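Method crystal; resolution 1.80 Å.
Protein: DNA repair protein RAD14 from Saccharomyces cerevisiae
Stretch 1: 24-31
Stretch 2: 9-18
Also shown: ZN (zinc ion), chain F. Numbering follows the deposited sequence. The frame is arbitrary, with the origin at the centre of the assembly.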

ATOM      1  N   GLN B  24     -13.680  18.204  26.143  1.00 35.76           N
ATOM      2  CA  GLN B  24     -14.732  18.646  27.054  1.00 38.58           C
ATOM      3  C   GLN B  24     -15.578  19.798  26.466  1.00 34.48           C
ATOM      4  O   GLN B  24     -15.368  20.984  26.847  1.00 36.55           O
ATOM      5  CB  GLN B  24     -14.117  19.047  28.396  1.00 43.83           C
ATOM      6  CG  GLN B  24     -13.550  17.856  29.130  1.00 51.53           C
ATOM      7  CD  GLN B  24     -14.174  17.781  30.507  1.00 60.27           C
ATOM      8  OE1 GLN B  24     -13.709  18.463  31.452  1.00 65.35           O
ATOM      9  NE2 GLN B  24     -15.291  16.994  30.625  1.00 62.56           N
ATOM     10  N   VAL B  25     -16.397  19.446  25.481  1.00 37.18           N
ATOM     11  CA  VAL B  25     -17.187  20.411  24.664  1.00 34.36           C
ATOM     12  C   VAL B  25     -18.602  19.906  24.539  1.00 31.70           C
ATOM     13  O   VAL B  25     -18.808  18.717  24.327  1.00 30.82           O
ATOM     14  CB  VAL B  25     -16.576  20.587  23.252  1.00 35.37           C
ATOM     15  CG1 VAL B  25     -17.401  21.588  22.454  1.00 36.79           C
ATOM     16  CG2 VAL B  25     -15.174  21.104  23.425  1.00 37.07           C
ATOM     17  N   CYS B  26     -19.571  20.764  24.831  1.00 30.36           N
ATOM     18  CA  CYS B  26     -20.975  20.387  24.750  1.00 28.98           C
ATOM     19  C   CYS B  26     -21.439  20.356  23.290  1.00 27.76           C
ATOM     20  O   CYS B  26     -20.823  20.968  22.388  1.00 27.94           O
ATOM     21  CB  CYS B  26     -21.879  21.336  25.597  1.00 28.58           C
ATOM     22  SG  CYS B  26     -22.111  22.950  24.985  1.00 29.00           S
ATOM     23  N   LYS B  27     -22.566  19.745  23.060  1.00 28.65           N
ATOM     24  CA  LYS B  27     -23.056  19.551  21.713  1.00 30.07           C
ATOM     25  C   LYS B  27     -23.408  20.942  21.073  1.00 28.44           C
ATOM     26  O   LYS B  27     -23.160  21.191  19.910  1.00 27.36           O
ATOM     27  CB  LYS B  27     -24.259  18.594  21.696  1.00 35.07           C
ATOM     28  CG  LYS B  27     -24.691  18.378  20.250  1.00 39.98           C
ATOM     29  CD  LYS B  27     -25.060  16.992  19.727  1.00 45.35           C
ATOM     30  CE  LYS B  27     -25.705  15.947  20.646  1.00 50.52           C
ATOM     31  NZ  LYS B  27     -26.288  14.825  19.795  1.00 53.22           N
ATOM     32  N   GLN B  28     -23.985  21.824  21.863  1.00 28.39           N
ATOM     33  CA  GLN B  28     -24.407  23.113  21.336  1.00 30.36           C
ATOM     34  C   GLN B  28     -23.177  23.911  20.801  1.00 30.79           C
ATOM     35  O   GLN B  28     -23.180  24.464  19.700  1.00 32.41           O
ATOM     36  CB  GLN B  28     -25.232  23.884  22.339  1.00 31.06           C
ATOM     37  CG  GLN B  28     -25.574  25.372  21.922  1.00 31.91           C
ATOM     38  CD  GLN B  28     -26.634  26.027  22.785  1.00 33.29           C
ATOM     39  OE1 GLN B  28     -27.084  25.502  23.770  1.00 32.43           O
ATOM     40  NE2 GLN B  28     -27.009  27.236  22.416  1.00 35.33           N
ATOM     41  N   CYS B  29     -22.157  23.975  21.637  1.00 30.75           N
ATOM     42  CA  CYS B  29     -20.922  24.641  21.337  1.00 32.46           C
ATOM     43  C   CYS B  29     -20.222  23.993  20.164  1.00 31.98           C
ATOM     44  O   CYS B  29     -19.720  24.716  19.333  1.00 32.62           O
ATOM     45  CB  CYS B  29     -19.987  24.723  22.542  1.00 31.70           C
ATOM     46  SG  CYS B  29     -20.517  25.914  23.766  1.00 33.05           S
ATOM     47  N   SER B  30     -20.242  22.664  20.075  1.00 33.16           N
ATOM     48  CA  SER B  30     -19.684  22.040  18.901  1.00 32.56           C
ATOM     49  C   SER B  30     -20.430  22.525  17.609  1.00 34.72           C
ATOM     50  O   SER B  30     -19.761  22.725  16.597  1.00 33.36           O
ATOM     51  CB  SER B  30     -19.720  20.547  18.932  1.00 32.52           C
ATOM     52  OG  SER B  30     -20.996  19.997  18.747  1.00 33.38           O
ATOM     53  N   LYS B  31     -21.754  22.668  17.620  1.00 34.19           N
ATOM     54  CA  LYS B  31     -22.450  23.172  16.429  1.00 38.55           C
ATOM     55  C   LYS B  31     -22.189  24.655  16.183  1.00 38.93           C
ATOM     56  O   LYS B  31     -22.283  25.126  15.019  1.00 41.99           O
ATOM     57  CB  LYS B  31     -23.961  22.899  16.402  1.00 41.66           C
ATOM     58  CG  LYS B  31     -24.376  21.460  16.590  1.00 44.53           C
ATOM     59  CD  LYS B  31     -23.438  20.426  16.002  1.00 47.50           C
ATOM     60  CE  LYS B  31     -24.080  19.088  15.593  1.00 50.48           C
ATOM     61  NZ  LYS B  31     -23.445  18.623  14.309  1.00 51.99           N
TER
HETATM   62 ZN    ZN F 500     -20.585  24.563  25.633  1.00 32.13          ZN
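Stretch 2 (9-18) INIEMDPVLH

Stretch 2 passes across stretch 1, neither parallel nor antiparallel to it, in a loop that is extended from Glu12 to Asp14, then turns into a helix from Pro15; stretch 1 enters its own helix at Lys27. The CA atoms pair Gln24 with His18 (5.6 Å), Cys26 with Met13 (4.1 Å) and Lys27 with Asp14 (4.5 Å).

Gln24, with chi1 m, brings its amide end over stretch 2, where NE2 lies 3.8 Å from Met13 CG and also 3.8 Å from His18 CD2, at the edge of the imidazole ring. Its backbone C is 3.5 Å from Met13 SD, a large, polarizable sulfur that packs well against a peptide group; the same SD is 3.5 Å from Val25 N. Val25 turns its side chain away, so its contribution is mainly backbone: Asp14 N donates to Val25 O at 2.9 Å, nearly straight at 168°, tying the two stretches together just before both helices begin.

Cys26 does several jobs through one sulfur. Its SG binds zinc at 2.3 Å, as does Cys29 SG, and accepts from Asn10 ND2 at 3.4 Å and from Cys29 N at 3.5 Å, the latter capping the helix. Zinc-bound sulfur is electron-rich, which suits it to accepting N-H groups. Cys26 CB also rests 3.6 Å from Glu12 O.

Lys27 lays its aliphatic chain beside Asp14, with CD 3.2 Å from OD1, while NZ, at 4.3 Å from OD1, stays beyond salt-bridge range. Asp14 OD2 accepts from Leu17 N at 3.0 Å, capping the second helix. One water bridges Lys27 N and Glu12 O; another joins Gln28 OE1 to Asn10 ND2. Finally, Ser30 points its CA-to-CB bond toward stretch 2, and its CB lies 3.3 Å from Leu17 CD1, a tight carbon contact, while its OG satisfies itself by donating to Lys27 O at 2.7 Å.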

ATOM      1  N   ILE B   9     -20.476  26.736  30.879  1.00 34.81           N
ATOM      2  CA  ILE B   9     -21.794  26.652  31.411  1.00 35.51           C
ATOM      3  C   ILE B   9     -22.291  25.235  31.481  1.00 33.22           C
ATOM      4  O   ILE B   9     -22.598  24.764  32.553  1.00 32.98           O
ATOM      5  CB  ILE B   9     -22.749  27.486  30.569  1.00 36.00           C
ATOM      6  CG1 ILE B   9     -22.362  28.943  30.730  1.00 40.04           C
ATOM      7  CG2 ILE B   9     -24.215  27.284  31.057  1.00 37.15           C
ATOM      8  CD1 ILE B   9     -23.126  29.816  29.764  1.00 40.98           C
ATOM      9  N   ASN B  10     -22.376  24.564  30.345  1.00 32.49           N
ATOM     10  CA  ASN B  10     -22.906  23.219  30.273  1.00 31.66           C
ATOM     11  C   ASN B  10     -21.930  22.256  30.946  1.00 34.29           C
ATOM     12  O   ASN B  10     -20.675  22.443  30.897  1.00 33.11           O
ATOM     13  CB  ASN B  10     -23.164  22.832  28.826  1.00 30.03           C
ATOM     14  CG  ASN B  10     -24.603  23.152  28.345  1.00 30.28           C
ATOM     15  OD1 ASN B  10     -25.539  23.244  29.143  1.00 30.85           O
ATOM     16  ND2 ASN B  10     -24.740  23.393  27.024  1.00 30.01           N
ATOM     17  N   ILE B  11     -22.551  21.261  31.547  1.00 37.46           N
ATOM     18  CA  ILE B  11     -21.940  20.154  32.202  1.00 42.03           C
ATOM     19  C   ILE B  11     -22.075  18.825  31.471  1.00 42.17           C
ATOM     20  O   ILE B  11     -21.366  17.835  31.834  1.00 44.02           O
ATOM     21  CB  ILE B  11     -22.645  20.126  33.560  1.00 46.06           C
ATOM     22  CG1 ILE B  11     -21.669  20.403  34.625  1.00 49.55           C
ATOM     23  CG2 ILE B  11     -23.679  19.022  33.770  1.00 50.41           C
ATOM     24  CD1 ILE B  11     -21.384  21.850  34.635  1.00 49.64           C
ATOM     25  N   GLU B  12     -23.021  18.752  30.521  1.00 41.26           N
ATOM     26  CA  GLU B  12     -23.228  17.556  29.746  1.00 40.19           C
ATOM     27  C   GLU B  12     -22.440  17.688  28.427  1.00 38.02           C
ATOM     28  O   GLU B  12     -22.756  18.518  27.633  1.00 34.67           O
ATOM     29  CB  GLU B  12     -24.711  17.270  29.512  1.00 43.88           C
ATOM     30  CG  GLU B  12     -25.518  17.144  30.781  1.00 49.47           C
ATOM     31  CD  GLU B  12     -25.101  15.958  31.667  1.00 56.21           C
ATOM     32  OE1 GLU B  12     -24.454  15.011  31.128  1.00 59.64           O
ATOM     33  OE2 GLU B  12     -25.412  15.954  32.903  1.00 62.55           O
ATOM     34  N   MET B  13     -21.398  16.865  28.226  1.00 35.88           N
ATOM     35  CA  MET B  13     -20.542  17.025  27.022  1.00 34.36           C
ATOM     36  C   MET B  13     -21.132  16.227  25.882  1.00 32.04           C
ATOM     37  O   MET B  13     -21.876  15.266  26.086  1.00 33.11           O
ATOM     38  CB  MET B  13     -19.113  16.589  27.298  1.00 35.32           C
ATOM     39  CG  MET B  13     -18.360  17.241  28.473  1.00 37.63           C
ATOM     40  SD  MET B  13     -18.433  19.070  28.362  0.89 36.43           S
ATOM     41  CE  MET B  13     -18.541  19.437  30.090  1.00 40.99           C
ATOM     42  N   ASP B  14     -20.763  16.593  24.661  1.00 31.02           N
ATOM     43  CA  ASP B  14     -21.152  15.854  23.504  1.00 31.82           C
ATOM     44  C   ASP B  14     -20.507  14.468  23.583  1.00 32.70           C
ATOM     45  O   ASP B  14     -19.318  14.436  23.853  1.00 29.58           O
ATOM     46  CB  ASP B  14     -20.626  16.529  22.257  1.00 32.18           C
ATOM     47  CG  ASP B  14     -21.060  15.829  21.048  1.00 35.40           C
ATOM     48  OD1 ASP B  14     -22.240  15.792  20.770  1.00 36.95           O
ATOM     49  OD2 ASP B  14     -20.222  15.184  20.392  1.00 36.10           O
ATOM     50  N   PRO B  15     -21.311  13.386  23.480  1.00 33.76           N
ATOM     51  CA  PRO B  15     -20.766  12.059  23.748  1.00 35.95           C
ATOM     52  C   PRO B  15     -19.624  11.727  22.783  1.00 35.26           C
ATOM     53  O   PRO B  15     -18.584  11.186  23.207  1.00 35.78           O
ATOM     54  CB  PRO B  15     -21.979  11.158  23.585  1.00 39.43           C
ATOM     55  CG  PRO B  15     -23.120  12.009  24.143  1.00 39.87           C
ATOM     56  CD  PRO B  15     -22.797  13.379  23.549  1.00 36.83           C
ATOM     57  N   VAL B  16     -19.758  12.098  21.507  1.00 33.50           N
ATOM     58  CA  VAL B  16     -18.707  11.806  20.556  1.00 32.51           C
ATOM     59  C   VAL B  16     -17.449  12.593  20.826  1.00 30.99           C
ATOM     60  O   VAL B  16     -16.326  12.031  20.864  1.00 30.32           O
ATOM     61  CB  VAL B  16     -19.149  11.913  19.123  1.00 33.89           C
ATOM     62  CG1 VAL B  16     -17.950  11.925  18.124  1.00 33.00           C
ATOM     63  CG2 VAL B  16     -20.020  10.762  18.766  1.00 38.00           C
ATOM     64  N   LEU B  17     -17.604  13.900  20.968  1.00 29.92           N
ATOM     65  CA  LEU B  17     -16.444  14.777  21.201  1.00 29.31           C
ATOM     66  C   LEU B  17     -15.683  14.429  22.431  1.00 29.81           C
ATOM     67  O   LEU B  17     -14.436  14.352  22.412  1.00 30.68           O
ATOM     68  CB  LEU B  17     -16.775  16.236  21.160  1.00 29.79           C
ATOM     69  CG  LEU B  17     -17.125  16.642  19.745  1.00 32.20           C
ATOM     70  CD1 LEU B  17     -17.726  18.021  19.694  1.00 33.96           C
ATOM     71  CD2 LEU B  17     -15.997  16.660  18.739  1.00 33.50           C
ATOM     72  N   HIS B  18     -16.414  14.062  23.450  1.00 30.02           N
ATOM     73  CA  HIS B  18     -15.821  13.728  24.695  1.00 31.75           C
ATOM     74  C   HIS B  18     -15.218  12.321  24.674  1.00 33.63           C
ATOM     75  O   HIS B  18     -14.065  12.139  25.017  1.00 34.91           O
ATOM     76  CB  HIS B  18     -16.923  13.871  25.752  1.00 33.46           C
ATOM     77  CG  HIS B  18     -16.471  13.522  27.101  1.00 36.63           C
ATOM     78  ND1 HIS B  18     -16.483  12.236  27.566  1.00 42.12           N
ATOM     79  CD2 HIS B  18     -15.830  14.258  28.030  1.00 38.93           C
ATOM     80  CE1 HIS B  18     -15.938  12.206  28.769  1.00 44.90           C
ATOM     81  NE2 HIS B  18     -15.588  13.443  29.090  1.00 42.46           N
TER
HETATM   82  O   HOH W   1     -26.809  23.208  25.285  1.00 29.22           O
HETATM   83  O   HOH W   2     -23.895  18.312  25.148  1.00 38.59           O